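Long-range contacts in purine nucleoside phosphorylase (Thermus thermophilus, PDB 1ODJ), which probably catalyses the phosphate-dependent cleavage of purine nucleosides, releasing the free base and a pentose 1-phosphate: residues D97-E102 with S203-D208; P147-L152 with G174-E179; V84-G89 with G197-V202. All coordinates share one frame; numbering follows the deposited sequence.

Contact 1. Residues D97-E102 with S203-D208. With GMP (guanosine), chain H.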
ATOM      1  N   ASP A  97      10.338  27.795  14.438  1.00 36.74           N
ATOM      2  CA  ASP A  97       9.886  28.323  15.723  1.00 34.90           C
ATOM      3  C   ASP A  97      10.474  27.569  16.915  1.00 33.08           C
ATOM      4  O   ASP A  97      10.646  28.132  18.002  1.00 29.92           O
ATOM      5  CB  ASP A  97       8.363  28.249  15.795  1.00 39.81           C
ATOM      6  CG  ASP A  97       7.823  26.934  15.260  1.00 40.81           C
ATOM      7  OD1 ASP A  97       7.943  26.697  14.033  1.00 38.91           O
ATOM      8  OD2 ASP A  97       7.288  26.140  16.066  1.00 43.16           O
ATOM      9  N   LEU A  98      10.770  26.290  16.708  1.00 31.91           N
ATOM     10  CA  LEU A  98      11.317  25.450  17.767  1.00 30.56           C
ATOM     11  C   LEU A  98      12.839  25.574  17.779  1.00 30.64           C
ATOM     12  O   LEU A  98      13.514  25.073  16.878  1.00 33.18           O
ATOM     13  CB  LEU A  98      10.888  23.999  17.536  1.00 27.08           C
ATOM     14  CG  LEU A  98      10.582  23.133  18.766  1.00 27.73           C
ATOM     15  CD1 LEU A  98       9.511  23.788  19.605  1.00 22.23           C
ATOM     16  CD2 LEU A  98      10.119  21.754  18.330  1.00 24.04           C
ATOM     17  N   ALA A  99      13.372  26.247  18.800  1.00 28.03           N
ATOM     18  CA  ALA A  99      14.816  26.469  18.927  1.00 24.99           C
ATOM     19  C   ALA A  99      15.532  25.399  19.734  1.00 24.99           C
ATOM     20  O   ALA A  99      14.934  24.742  20.588  1.00 25.05           O
ATOM     21  CB  ALA A  99      15.076  27.826  19.547  1.00 26.05           C
ATOM     22  N   PRO A 100      16.835  25.207  19.464  1.00 23.22           N
ATOM     23  CA  PRO A 100      17.628  24.203  20.181  1.00 21.55           C
ATOM     24  C   PRO A 100      17.523  24.398  21.685  1.00 19.18           C
ATOM     25  O   PRO A 100      17.509  25.526  22.173  1.00 17.52           O
ATOM     26  CB  PRO A 100      19.046  24.444  19.656  1.00 20.66           C
ATOM     27  CG  PRO A 100      18.797  24.857  18.250  1.00 21.05           C
ATOM     28  CD  PRO A 100      17.630  25.822  18.386  1.00 21.26           C
ATOM     29  N   GLY A 101      17.430  23.292  22.412  1.00 19.13           N
ATOM     30  CA  GLY A 101      17.325  23.371  23.852  1.00 17.97           C
ATOM     31  C   GLY A 101      15.907  23.236  24.366  1.00 17.26           C
ATOM     32  O   GLY A 101      15.687  22.658  25.419  1.00 19.06           O
ATOM     33  N   GLU A 102      14.934  23.770  23.643  1.00 18.79           N
ATOM     34  CA  GLU A 102      13.564  23.657  24.113  1.00 22.66           C
ATOM     35  C   GLU A 102      13.207  22.180  24.307  1.00 22.56           C
ATOM     36  O   GLU A 102      13.751  21.306  23.629  1.00 25.03           O
ATOM     37  CB  GLU A 102      12.595  24.286  23.110  1.00 27.58           C
ATOM     38  CG  GLU A 102      12.670  25.793  22.974  1.00 29.58           C
ATOM     39  CD  GLU A 102      11.604  26.324  22.017  1.00 34.64           C
ATOM     40  OE1 GLU A 102      10.394  26.159  22.309  1.00 36.87           O
ATOM     41  OE2 GLU A 102      11.968  26.900  20.967  1.00 33.30           O
ATOM     42  N   SER A 203      17.733  19.510  19.394  1.00 22.81           N
ATOM     43  CA  SER A 203      19.171  19.646  19.176  1.00 27.38           C
ATOM     44  C   SER A 203      19.535  20.460  17.931  1.00 28.51           C
ATOM     45  O   SER A 203      20.693  20.831  17.742  1.00 30.19           O
ATOM     46  CB  SER A 203      19.839  18.264  19.116  1.00 26.13           C
ATOM     47  OG  SER A 203      19.403  17.525  17.992  1.00 27.60           O
ATOM     48  N   ASN A 204      18.548  20.746  17.091  1.00 32.97           N
ATOM     49  CA  ASN A 204      18.784  21.528  15.877  1.00 36.97           C
ATOM     50  C   ASN A 204      17.535  21.626  14.997  1.00 38.49           C
ATOM     51  O   ASN A 204      16.552  20.910  15.196  1.00 36.21           O
ATOM     52  CB  ASN A 204      19.905  20.897  15.050  1.00 38.79           C
ATOM     53  CG  ASN A 204      19.566  19.491  14.603  1.00 44.02           C
ATOM     54  OD1 ASN A 204      20.009  18.513  15.205  1.00 49.08           O
ATOM     55  ND2 ASN A 204      18.758  19.379  13.551  1.00 44.85           N
ATOM     56  N   ARG A 205      17.590  22.522  14.019  1.00 42.01           N
ATOM     57  CA  ARG A 205      16.495  22.703  13.080  1.00 45.68           C
ATOM     58  C   ARG A 205      16.852  21.908  11.833  1.00 47.74           C
ATOM     59  O   ARG A 205      17.983  21.968  11.369  1.00 50.17           O
ATOM     60  CB  ARG A 205      16.347  24.173  12.712  1.00 45.96           C
ATOM     61  CG  ARG A 205      16.135  25.094  13.891  1.00 48.28           C
ATOM     62  CD  ARG A 205      15.493  26.392  13.426  1.00 48.28           C
ATOM     63  NE  ARG A 205      15.133  27.260  14.541  1.00 49.37           N
ATOM     64  CZ  ARG A 205      16.011  27.830  15.358  1.00 50.08           C
ATOM     65  NH1 ARG A 205      17.312  27.625  15.185  1.00 49.67           N
ATOM     66  NH2 ARG A 205      15.587  28.610  16.342  1.00 50.94           N
ATOM     67  N   ILE A 206      15.897  21.165  11.291  1.00 51.75           N
ATOM     68  CA  ILE A 206      16.141  20.363  10.098  1.00 55.61           C
ATOM     69  C   ILE A 206      16.703  21.194   8.942  1.00 60.46           C
ATOM     70  O   ILE A 206      16.085  22.167   8.499  1.00 59.94           O
ATOM     71  CB  ILE A 206      14.847  19.663   9.639  1.00 54.49           C
ATOM     72  CG1 ILE A 206      14.400  18.657  10.700  1.00 52.53           C
ATOM     73  CG2 ILE A 206      15.065  18.971   8.305  1.00 53.86           C
ATOM     74  CD1 ILE A 206      15.375  17.530  10.926  1.00 53.65           C
ATOM     75  N   GLY A 207      17.883  20.797   8.465  1.00 65.58           N
ATOM     76  CA  GLY A 207      18.533  21.499   7.370  1.00 71.72           C
ATOM     77  C   GLY A 207      19.964  21.929   7.663  1.00 75.52           C
ATOM     78  O   GLY A 207      20.675  22.414   6.776  1.00 75.47           O
ATOM     79  N   ASP A 208      20.386  21.749   8.912  1.00 78.91           N
ATOM     80  CA  ASP A 208      21.730  22.124   9.347  1.00 81.91           C
ATOM     81  C   ASP A 208      22.705  20.948   9.408  1.00 83.18           C
ATOM     82  O   ASP A 208      22.366  19.868   9.903  1.00 83.77           O
ATOM     83  CB  ASP A 208      21.649  22.808  10.711  1.00 82.19           C
ATOM     84  CG  ASP A 208      21.017  24.177  10.627  1.00 83.22           C
ATOM     85  OD1 ASP A 208      21.669  25.093  10.074  1.00 84.42           O
ATOM     86  OD2 ASP A 208      19.870  24.340  11.099  1.00 83.31           O
TER
HETATM   87  O5' GMP H1237      21.186  11.625  15.849  1.00 31.60           O
HETATM   88  C5' GMP H1237      20.031  10.904  15.464  1.00 24.03           C
HETATM   89  C4' GMP H1237      19.460  10.402  16.791  1.00 23.68           C
HETATM   90  O4' GMP H1237      19.065  11.461  17.737  1.00 19.20           O
HETATM   91  C3' GMP H1237      18.187   9.584  16.615  1.00 23.42           C
HETATM   92  O3' GMP H1237      18.324   8.458  17.528  1.00 23.18           O
HETATM   93  C2' GMP H1237      17.005  10.502  17.013  1.00 21.06           C
HETATM   94  O2' GMP H1237      16.086   9.934  17.954  1.00 17.25           O
HETATM   95  C1' GMP H1237      17.702  11.829  17.448  1.00 17.26           C
HETATM   96  N9  GMP H1237      17.596  12.977  16.484  1.00 19.88           N
HETATM   97  C8  GMP H1237      18.072  14.242  16.745  1.00 17.27           C
HETATM   98  N7  GMP H1237      17.873  15.082  15.770  1.00 18.79           N
HETATM   99  C5  GMP H1237      17.225  14.339  14.790  1.00 17.66           C
HETATM  100  C6  GMP H1237      16.759  14.731  13.496  1.00 17.98           C
HETATM  101  O6  GMP H1237      16.834  15.843  12.949  1.00 13.15           O
HETATM  102  N1  GMP H1237      16.161  13.673  12.824  1.00 14.92           N
HETATM  103  C2  GMP H1237      16.019  12.407  13.321  1.00 23.68           C
HETATM  104  N2  GMP H1237      15.411  11.532  12.503  1.00 26.81           N
HETATM  105  N3  GMP H1237      16.445  12.020  14.528  1.00 23.18           N
HETATM  106  C4  GMP H1237      17.037  13.034  15.206  1.00 18.97           C
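A charged group rests on plain carbon here: the guanidinium of Arg205 turns one face to Ala99 CA and Pro100 CD, and not one hydrogen bond joins the two segments. Its NH1 is 3.7 Å from Pro100 CD and its NH2 3.3 Å from Ala99 CB, the arginine and proline side chains crossing at about a right angle. The extended run from CG to NE (chi2 -159°, chi3 174°) carries the group across to this surface. Arg205 NE passes 3.6 Å from Leu98 O without bonding to it and donates instead to Ser96 O. An alanine here is likely to leave Ser96 O without that donor and to bare the flank of Ala99 and Pro100. These two belong to a type II turn, Ala99 to Glu102, closed by Glu102 N to Ala99 O; Glu102 OE2 also accepts from Ala99 N at 2.7 Å, from above the carboxylate plane. Farther along, Pro100 CG sits 4.1 Å from Asn204 CA. On the other flank of the strand, Ser203 OG donates to Asn204 OD1 (3.0 Å) and lies 3.6 Å from N7 of guanosine. The end of this strand thus borders the purine pocket of a nucleoside phosphorylase.

Contact 2. Residues P147-L152 with G174-E179. With GMP (guanosine), chain H.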
ATOM      1  N   PRO A 147      10.278  25.870  30.516  1.00 19.62           N
ATOM      2  CA  PRO A 147       9.437  26.068  29.337  1.00 20.17           C
ATOM      3  C   PRO A 147       9.493  24.861  28.393  1.00 21.22           C
ATOM      4  O   PRO A 147      10.532  24.200  28.281  1.00 19.92           O
ATOM      5  CB  PRO A 147      10.023  27.328  28.729  1.00 20.34           C
ATOM      6  CG  PRO A 147      11.486  27.186  29.062  1.00 19.33           C
ATOM      7  CD  PRO A 147      11.437  26.773  30.496  1.00 18.60           C
ATOM      8  N   HIS A 148       8.384  24.585  27.706  1.00 19.93           N
ATOM      9  CA  HIS A 148       8.332  23.434  26.808  1.00 20.24           C
ATOM     10  C   HIS A 148       7.245  23.471  25.735  1.00 19.43           C
ATOM     11  O   HIS A 148       6.467  24.414  25.635  1.00 24.20           O
ATOM     12  CB  HIS A 148       8.115  22.181  27.641  1.00 20.08           C
ATOM     13  CG  HIS A 148       6.890  22.246  28.502  1.00 22.45           C
ATOM     14  ND1 HIS A 148       6.710  23.217  29.465  1.00 21.60           N
ATOM     15  CD2 HIS A 148       5.787  21.462  28.547  1.00 18.60           C
ATOM     16  CE1 HIS A 148       5.550  23.026  30.067  1.00 18.09           C
ATOM     17  NE2 HIS A 148       4.971  21.967  29.529  1.00 20.62           N
ATOM     18  N   ARG A 149       7.204  22.420  24.929  1.00 18.41           N
ATOM     19  CA  ARG A 149       6.178  22.287  23.903  1.00 17.34           C
ATOM     20  C   ARG A 149       5.534  20.926  24.095  1.00 13.35           C
ATOM     21  O   ARG A 149       6.194  19.966  24.485  1.00 12.57           O
ATOM     22  CB  ARG A 149       6.771  22.355  22.500  1.00 20.29           C
ATOM     23  CG  ARG A 149       7.434  23.669  22.174  1.00 25.46           C
ATOM     24  CD  ARG A 149       6.467  24.835  22.181  1.00 26.72           C
ATOM     25  NE  ARG A 149       7.124  25.995  21.592  1.00 33.45           N
ATOM     26  CZ  ARG A 149       7.356  26.130  20.290  1.00 35.73           C
ATOM     27  NH1 ARG A 149       6.969  25.183  19.441  1.00 35.10           N
ATOM     28  NH2 ARG A 149       8.009  27.192  19.840  1.00 37.88           N
ATOM     29  N   VAL A 150       4.240  20.855  23.824  1.00 14.26           N
ATOM     30  CA  VAL A 150       3.501  19.615  23.943  1.00 11.80           C
ATOM     31  C   VAL A 150       2.837  19.323  22.614  1.00  8.54           C
ATOM     32  O   VAL A 150       2.007  20.102  22.160  1.00 11.10           O
ATOM     33  CB  VAL A 150       2.403  19.719  24.997  1.00 11.16           C
ATOM     34  CG1 VAL A 150       1.733  18.357  25.166  1.00 11.80           C
ATOM     35  CG2 VAL A 150       2.990  20.238  26.312  1.00  9.77           C
ATOM     36  N   GLY A 151       3.196  18.208  21.992  1.00  4.79           N
ATOM     37  CA  GLY A 151       2.593  17.862  20.725  1.00  5.65           C
ATOM     38  C   GLY A 151       3.169  16.611  20.093  1.00  9.61           C
ATOM     39  O   GLY A 151       3.766  15.766  20.770  1.00  8.07           O
ATOM     40  N   LEU A 152       3.001  16.511  18.776  1.00 10.52           N
ATOM     41  CA  LEU A 152       3.477  15.366  18.007  1.00  9.60           C
ATOM     42  C   LEU A 152       4.898  15.488  17.518  1.00 10.95           C
ATOM     43  O   LEU A 152       5.366  16.577  17.189  1.00 11.71           O
ATOM     44  CB  LEU A 152       2.611  15.155  16.764  1.00  7.58           C
ATOM     45  CG  LEU A 152       1.141  14.794  16.934  1.00 12.72           C
ATOM     46  CD1 LEU A 152       0.433  14.952  15.594  1.00  9.51           C
ATOM     47  CD2 LEU A 152       1.022  13.364  17.483  1.00  5.99           C
ATOM     48  N   GLY A 174       1.132  19.197  12.300  1.00 12.70           N
ATOM     49  CA  GLY A 174       1.316  19.171  13.731  1.00 13.60           C
ATOM     50  C   GLY A 174       2.632  18.575  14.174  1.00 11.78           C
ATOM     51  O   GLY A 174       2.914  18.541  15.374  1.00 13.15           O
ATOM     52  N   VAL A 175       3.442  18.116  13.226  1.00  8.73           N
ATOM     53  CA  VAL A 175       4.721  17.519  13.581  1.00  8.88           C
ATOM     54  C   VAL A 175       5.664  18.599  14.066  1.00  9.67           C
ATOM     55  O   VAL A 175       6.045  19.487  13.297  1.00 12.47           O
ATOM     56  CB  VAL A 175       5.379  16.765  12.375  1.00  8.84           C
ATOM     57  CG1 VAL A 175       6.732  16.181  12.788  1.00  6.23           C
ATOM     58  CG2 VAL A 175       4.462  15.648  11.888  1.00  1.84           C
ATOM     59  N   LEU A 176       6.026  18.532  15.346  1.00  6.46           N
ATOM     60  CA  LEU A 176       6.943  19.503  15.945  1.00  7.73           C
ATOM     61  C   LEU A 176       8.411  19.175  15.615  1.00  7.96           C
ATOM     62  O   LEU A 176       9.221  20.070  15.342  1.00  5.91           O
ATOM     63  CB  LEU A 176       6.773  19.532  17.475  1.00  6.48           C
ATOM     64  CG  LEU A 176       5.472  20.046  18.121  1.00  9.81           C
ATOM     65  CD1 LEU A 176       5.524  19.753  19.600  1.00  8.59           C
ATOM     66  CD2 LEU A 176       5.286  21.543  17.907  1.00  6.14           C
ATOM     67  N   ALA A 177       8.756  17.894  15.646  1.00  6.50           N
ATOM     68  CA  ALA A 177      10.131  17.504  15.388  1.00  7.71           C
ATOM     69  C   ALA A 177      10.289  16.036  15.024  1.00  8.22           C
ATOM     70  O   ALA A 177       9.378  15.220  15.205  1.00  8.62           O
ATOM     71  CB  ALA A 177      10.987  17.831  16.595  1.00  8.58           C
ATOM     72  N   PHE A 178      11.473  15.706  14.519  1.00 10.07           N
ATOM     73  CA  PHE A 178      11.772  14.348  14.100  1.00 10.16           C
ATOM     74  C   PHE A 178      12.762  13.652  15.025  1.00  8.53           C
ATOM     75  O   PHE A 178      13.703  14.277  15.529  1.00  6.82           O
ATOM     76  CB  PHE A 178      12.307  14.341  12.651  1.00 11.39           C
ATOM     77  CG  PHE A 178      11.253  14.635  11.603  1.00  9.82           C
ATOM     78  CD1 PHE A 178      10.666  15.901  11.505  1.00 11.27           C
ATOM     79  CD2 PHE A 178      10.844  13.648  10.718  1.00  6.80           C
ATOM     80  CE1 PHE A 178       9.683  16.177  10.538  1.00  5.34           C
ATOM     81  CE2 PHE A 178       9.859  13.917   9.750  1.00  5.53           C
ATOM     82  CZ  PHE A 178       9.283  15.187   9.667  1.00  4.99           C
ATOM     83  N   GLU A 179      12.515  12.360  15.251  1.00  5.99           N
ATOM     84  CA  GLU A 179      13.362  11.511  16.084  1.00  6.35           C
ATOM     85  C   GLU A 179      13.287  10.061  15.583  1.00  7.06           C
ATOM     86  O   GLU A 179      12.669   9.796  14.558  1.00  5.97           O
ATOM     87  CB  GLU A 179      12.978  11.638  17.576  1.00  8.01           C
ATOM     88  CG  GLU A 179      11.508  11.464  17.936  1.00  9.40           C
ATOM     89  CD  GLU A 179      11.168  10.051  18.366  1.00 15.88           C
ATOM     90  OE1 GLU A 179      10.581   9.311  17.547  1.00 16.37           O
ATOM     91  OE2 GLU A 179      11.492   9.679  19.520  1.00 14.47           O
TER
HETATM   92  O5' GMP H1237      21.186  11.625  15.849  1.00 31.60           O
HETATM   93  C5' GMP H1237      20.031  10.904  15.464  1.00 24.03           C
HETATM   94  C4' GMP H1237      19.460  10.402  16.791  1.00 23.68           C
HETATM   95  O4' GMP H1237      19.065  11.461  17.737  1.00 19.20           O
HETATM   96  C3' GMP H1237      18.187   9.584  16.615  1.00 23.42           C
HETATM   97  O3' GMP H1237      18.324   8.458  17.528  1.00 23.18           O
HETATM   98  C2' GMP H1237      17.005  10.502  17.013  1.00 21.06           C
HETATM   99  O2' GMP H1237      16.086   9.934  17.954  1.00 17.25           O
HETATM  100  C1' GMP H1237      17.702  11.829  17.448  1.00 17.26           C
HETATM  101  N9  GMP H1237      17.596  12.977  16.484  1.00 19.88           N
HETATM  102  C8  GMP H1237      18.072  14.242  16.745  1.00 17.27           C
HETATM  103  N7  GMP H1237      17.873  15.082  15.770  1.00 18.79           N
HETATM  104  C5  GMP H1237      17.225  14.339  14.790  1.00 17.66           C
HETATM  105  C6  GMP H1237      16.759  14.731  13.496  1.00 17.98           C
HETATM  106  O6  GMP H1237      16.834  15.843  12.949  1.00 13.15           O
HETATM  107  N1  GMP H1237      16.161  13.673  12.824  1.00 14.92           N
HETATM  108  C2  GMP H1237      16.019  12.407  13.321  1.00 23.68           C
HETATM  109  N2  GMP H1237      15.411  11.532  12.503  1.00 26.81           N
HETATM  110  N3  GMP H1237      16.445  12.020  14.528  1.00 23.18           N
HETATM  111  C4  GMP H1237      17.037  13.034  15.206  1.00 18.97           C
HETATM  112  O   HOH W   1       1.949  19.059  17.854  1.00 25.76           O
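Leu176 lays its CD1 over the backbone of Gly151, 3.7 Å from Gly151 CA, where the chain turns a corner between two strands. A side chain on Gly151 would collide with that methyl, so the glycine is what lets the leucine fit. The same leucine is gripped through its backbone: Leu176 N donates to Leu152 O at 2.8 Å with a nearly straight N-H (165°), approaching 26° out of the carbonyl plane. The backbone also sets Leu176 CB 3.3 Å from the same Leu152 O. A water completes the join, accepting from Leu152 N at 2.9 Å and donating to Gly174 O at 2.7 Å, so that both backbone polar atoms of Leu152 are engaged. Gly174, with a positive phi suited to glycine, has its carbonyl O beside Leu152 CB. The methyl that covers Gly151 also meets Arg149 CB, 4.1 Å from Leu176 CD1. A bend at chi2 (-63°) folds the arginine so that Leu176 CD2 meets the edge of its guanidinium, which also makes long, weak ion pairs with Glu102 and Asp97. At the other end of 174-179 the strand reaches the nucleoside: Phe178 O lies 3.6 Å from guanosine C4, and Glu179 CA 3.5 Å from N3. Strand 148-150 runs beside strand 103-106, with Val150 packed on helix 131-143, while strand 175-179 pairs with strand 152-156 and with strand 84-93. Pro131 and Val128 of the third subunit cover Val150 and Leu152, so the corner borders a subunit interface as well as two sheet regions.

Contact 3. Residues V84-G89 with G197-V202. With SO4 (sulfate ion), chain G.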
ATOM      1  N   VAL A  84       7.607   1.198  33.911  1.00 11.08           N
ATOM      2  CA  VAL A  84       7.460   2.594  33.497  1.00 12.31           C
ATOM      3  C   VAL A  84       8.733   2.996  32.743  1.00 13.99           C
ATOM      4  O   VAL A  84       9.808   3.127  33.332  1.00 11.70           O
ATOM      5  CB  VAL A  84       7.266   3.537  34.708  1.00  9.88           C
ATOM      6  CG1 VAL A  84       7.279   4.979  34.261  1.00 14.22           C
ATOM      7  CG2 VAL A  84       5.967   3.235  35.393  1.00 11.21           C
ATOM      8  N   LEU A  85       8.611   3.163  31.430  1.00 12.80           N
ATOM      9  CA  LEU A  85       9.755   3.546  30.622  1.00 12.51           C
ATOM     10  C   LEU A  85       9.535   4.926  29.997  1.00  8.22           C
ATOM     11  O   LEU A  85       8.521   5.182  29.344  1.00  7.31           O
ATOM     12  CB  LEU A  85      10.021   2.485  29.541  1.00  8.09           C
ATOM     13  CG  LEU A  85      10.066   1.035  30.068  1.00 14.53           C
ATOM     14  CD1 LEU A  85       8.659   0.553  30.429  1.00  8.94           C
ATOM     15  CD2 LEU A  85      10.646   0.108  29.017  1.00 14.40           C
ATOM     16  N   VAL A  86      10.486   5.818  30.238  1.00  5.35           N
ATOM     17  CA  VAL A  86      10.442   7.176  29.691  1.00  9.68           C
ATOM     18  C   VAL A  86      11.662   7.432  28.806  1.00  8.62           C
ATOM     19  O   VAL A  86      12.800   7.414  29.282  1.00 10.13           O
ATOM     20  CB  VAL A  86      10.428   8.254  30.807  1.00  5.24           C
ATOM     21  CG1 VAL A  86      10.469   9.630  30.192  1.00  3.45           C
ATOM     22  CG2 VAL A  86       9.180   8.098  31.679  1.00  3.39           C
ATOM     23  N   ARG A  87      11.420   7.655  27.518  1.00  9.04           N
ATOM     24  CA  ARG A  87      12.498   7.935  26.586  1.00  9.20           C
ATOM     25  C   ARG A  87      12.961   9.359  26.835  1.00  8.18           C
ATOM     26  O   ARG A  87      12.144  10.271  26.903  1.00  5.87           O
ATOM     27  CB  ARG A  87      12.006   7.807  25.140  1.00 10.02           C
ATOM     28  CG  ARG A  87      13.053   8.211  24.099  1.00 12.13           C
ATOM     29  CD  ARG A  87      12.605   7.944  22.665  1.00 10.75           C
ATOM     30  NE  ARG A  87      13.004   9.039  21.791  1.00 10.25           N
ATOM     31  CZ  ARG A  87      14.265   9.343  21.506  1.00 15.27           C
ATOM     32  NH1 ARG A  87      15.252   8.622  22.013  1.00 17.63           N
ATOM     33  NH2 ARG A  87      14.543  10.402  20.757  1.00 17.34           N
ATOM     34  N   VAL A  88      14.264   9.537  27.021  1.00  7.95           N
ATOM     35  CA  VAL A  88      14.834  10.868  27.223  1.00  9.94           C
ATOM     36  C   VAL A  88      15.847  11.067  26.084  1.00 11.52           C
ATOM     37  O   VAL A  88      16.987  10.602  26.146  1.00 10.04           O
ATOM     38  CB  VAL A  88      15.531  11.017  28.622  1.00  8.97           C
ATOM     39  CG1 VAL A  88      14.525  11.527  29.664  1.00  3.43           C
ATOM     40  CG2 VAL A  88      16.101   9.692  29.073  1.00  7.11           C
ATOM     41  N   GLY A  89      15.418  11.741  25.025  1.00 12.33           N
ATOM     42  CA  GLY A  89      16.315  11.932  23.893  1.00 14.51           C
ATOM     43  C   GLY A  89      16.297  13.299  23.239  1.00 11.60           C
ATOM     44  O   GLY A  89      15.724  14.243  23.784  1.00 12.03           O
ATOM     45  N   GLY A 197       6.482   6.847  28.173  1.00 13.66           N
ATOM     46  CA  GLY A 197       6.369   8.274  27.913  1.00 11.74           C
ATOM     47  C   GLY A 197       7.610   8.785  27.184  1.00 11.10           C
ATOM     48  O   GLY A 197       8.629   8.104  27.139  1.00  7.42           O
ATOM     49  N   ALA A 198       7.536   9.983  26.612  1.00 11.28           N
ATOM     50  CA  ALA A 198       8.677  10.527  25.902  1.00 11.16           C
ATOM     51  C   ALA A 198       8.804  12.042  25.995  1.00 13.51           C
ATOM     52  O   ALA A 198       7.841  12.786  25.809  1.00 14.61           O
ATOM     53  CB  ALA A 198       8.623  10.098  24.444  1.00 11.38           C
ATOM     54  N   ILE A 199      10.016  12.487  26.298  1.00 14.23           N
ATOM     55  CA  ILE A 199      10.328  13.910  26.380  1.00 12.53           C
ATOM     56  C   ILE A 199      11.577  14.123  25.509  1.00 13.75           C
ATOM     57  O   ILE A 199      12.389  13.194  25.332  1.00 10.66           O
ATOM     58  CB  ILE A 199      10.588  14.349  27.847  1.00  9.41           C
ATOM     59  CG1 ILE A 199      10.961  15.834  27.885  1.00  6.37           C
ATOM     60  CG2 ILE A 199      11.663  13.484  28.460  1.00  3.35           C
ATOM     61  CD1 ILE A 199      10.828  16.459  29.236  1.00  7.75           C
ATOM     62  N   LEU A 200      11.738  15.328  24.963  1.00 14.10           N
ATOM     63  CA  LEU A 200      12.882  15.590  24.083  1.00 12.41           C
ATOM     64  C   LEU A 200      13.513  16.975  24.145  1.00 12.15           C
ATOM     65  O   LEU A 200      12.840  17.980  24.365  1.00  9.41           O
ATOM     66  CB  LEU A 200      12.474  15.300  22.639  1.00 10.15           C
ATOM     67  CG  LEU A 200      11.859  13.902  22.475  1.00 12.20           C
ATOM     68  CD1 LEU A 200      10.463  14.003  21.864  1.00  5.30           C
ATOM     69  CD2 LEU A 200      12.789  13.035  21.649  1.00  4.38           C
ATOM     70  N   ALA A 201      14.825  16.999  23.932  1.00 12.19           N
ATOM     71  CA  ALA A 201      15.601  18.226  23.917  1.00 13.56           C
ATOM     72  C   ALA A 201      15.896  18.515  22.457  1.00 14.60           C
ATOM     73  O   ALA A 201      16.572  17.733  21.796  1.00 13.69           O
ATOM     74  CB  ALA A 201      16.902  18.030  24.678  1.00 12.71           C
ATOM     75  N   VAL A 202      15.376  19.625  21.944  1.00 18.62           N
ATOM     76  CA  VAL A 202      15.626  19.989  20.549  1.00 21.08           C
ATOM     77  C   VAL A 202      17.140  20.188  20.374  1.00 23.19           C
ATOM     78  O   VAL A 202      17.771  20.941  21.134  1.00 21.65           O
ATOM     79  CB  VAL A 202      14.907  21.296  20.188  1.00 22.05           C
ATOM     80  CG1 VAL A 202      14.980  21.538  18.700  1.00 25.42           C
ATOM     81  CG2 VAL A 202      13.462  21.234  20.648  1.00 26.46           C
TER
HETATM   82  S   SO4 G1236      18.720  10.449  21.122  1.00 14.93           S
HETATM   83  O1  SO4 G1236      17.377  10.971  20.752  1.00 13.05           O
HETATM   84  O2  SO4 G1236      18.598   9.628  22.337  1.00 16.43           O
HETATM   85  O3  SO4 G1236      19.631  11.581  21.371  1.00 14.27           O
HETATM   86  O4  SO4 G1236      19.259   9.598  20.041  1.00 18.11           O
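Strands 84-89 and 197-202 run parallel, their axes 17° apart, with Val86 beside Gly197 and Gly89 beside Leu200. The bonds alternate between the chains: Gly197 N to Leu85 O, Arg87 N to Gly197 O, Ile199 N to Arg87 O (3.1 Å and almost straight at 174°), a weak one from Gly89 N to Ile199 O, and Ala201 N to Gly89 O. Val86, Val88 and Ile199 share one face, where Val88 CG1 packs on Ile199 CG2 at 3.7 Å beneath helix 214-232. Arg87, Ala198 and Leu200 occupy the other, with Ala198 turned to Phe186 of helix 182-192. Arg87 CB sits 4.1 Å from Ala198 CB, and its CG, trans to the backbone N (chi1 175°), sends the chain off the sheet. Leu200 CD2 comes obliquely to the guanidinium, 3.3 Å from Arg87 NH2. That nitrogen donates to sulfate O1 at 2.9 Å, the oxygen lying in the guanidinium plane at its edge, while Arg87 NH1 reaches O1 only weakly. Glu179 takes Arg87 NE and Glu181 takes NH1, fixing the rotation of the group. A side chain on Gly89 would run into O1. Arg25 and Thr90 of the same chain, with Arg44 of the second subunit, complete the sulfate site. An anion held by three arginines beside the nucleoside is consistent with the sulfate occupying the place of substrate phosphate.

In the fold
Contacts 1 and 3 share strand 195-205, their centres about 17 Å apart: Val202 at the end of 197-202 carries on into contact 1, its O probably taking Gly101 N at 2.7 Å and its N probably giving to Glu102 O at 2.9 Å. Contact 2 is nested in sequence within the loops closed by both others, its centre about 11 Å from that of contact 1 and 12 Å from that of contact 3. Leu98 CD2 packs 3.5 Å from Leu176 O, while Glu179 OE2 meets Arg87 NE at 2.8 Å. All three border what is probably the active site: contacts 1 and 2 touch guanosine, and Arg87 of contact 3 binds the sulfate, its side chain also about 3 Å from the nucleoside.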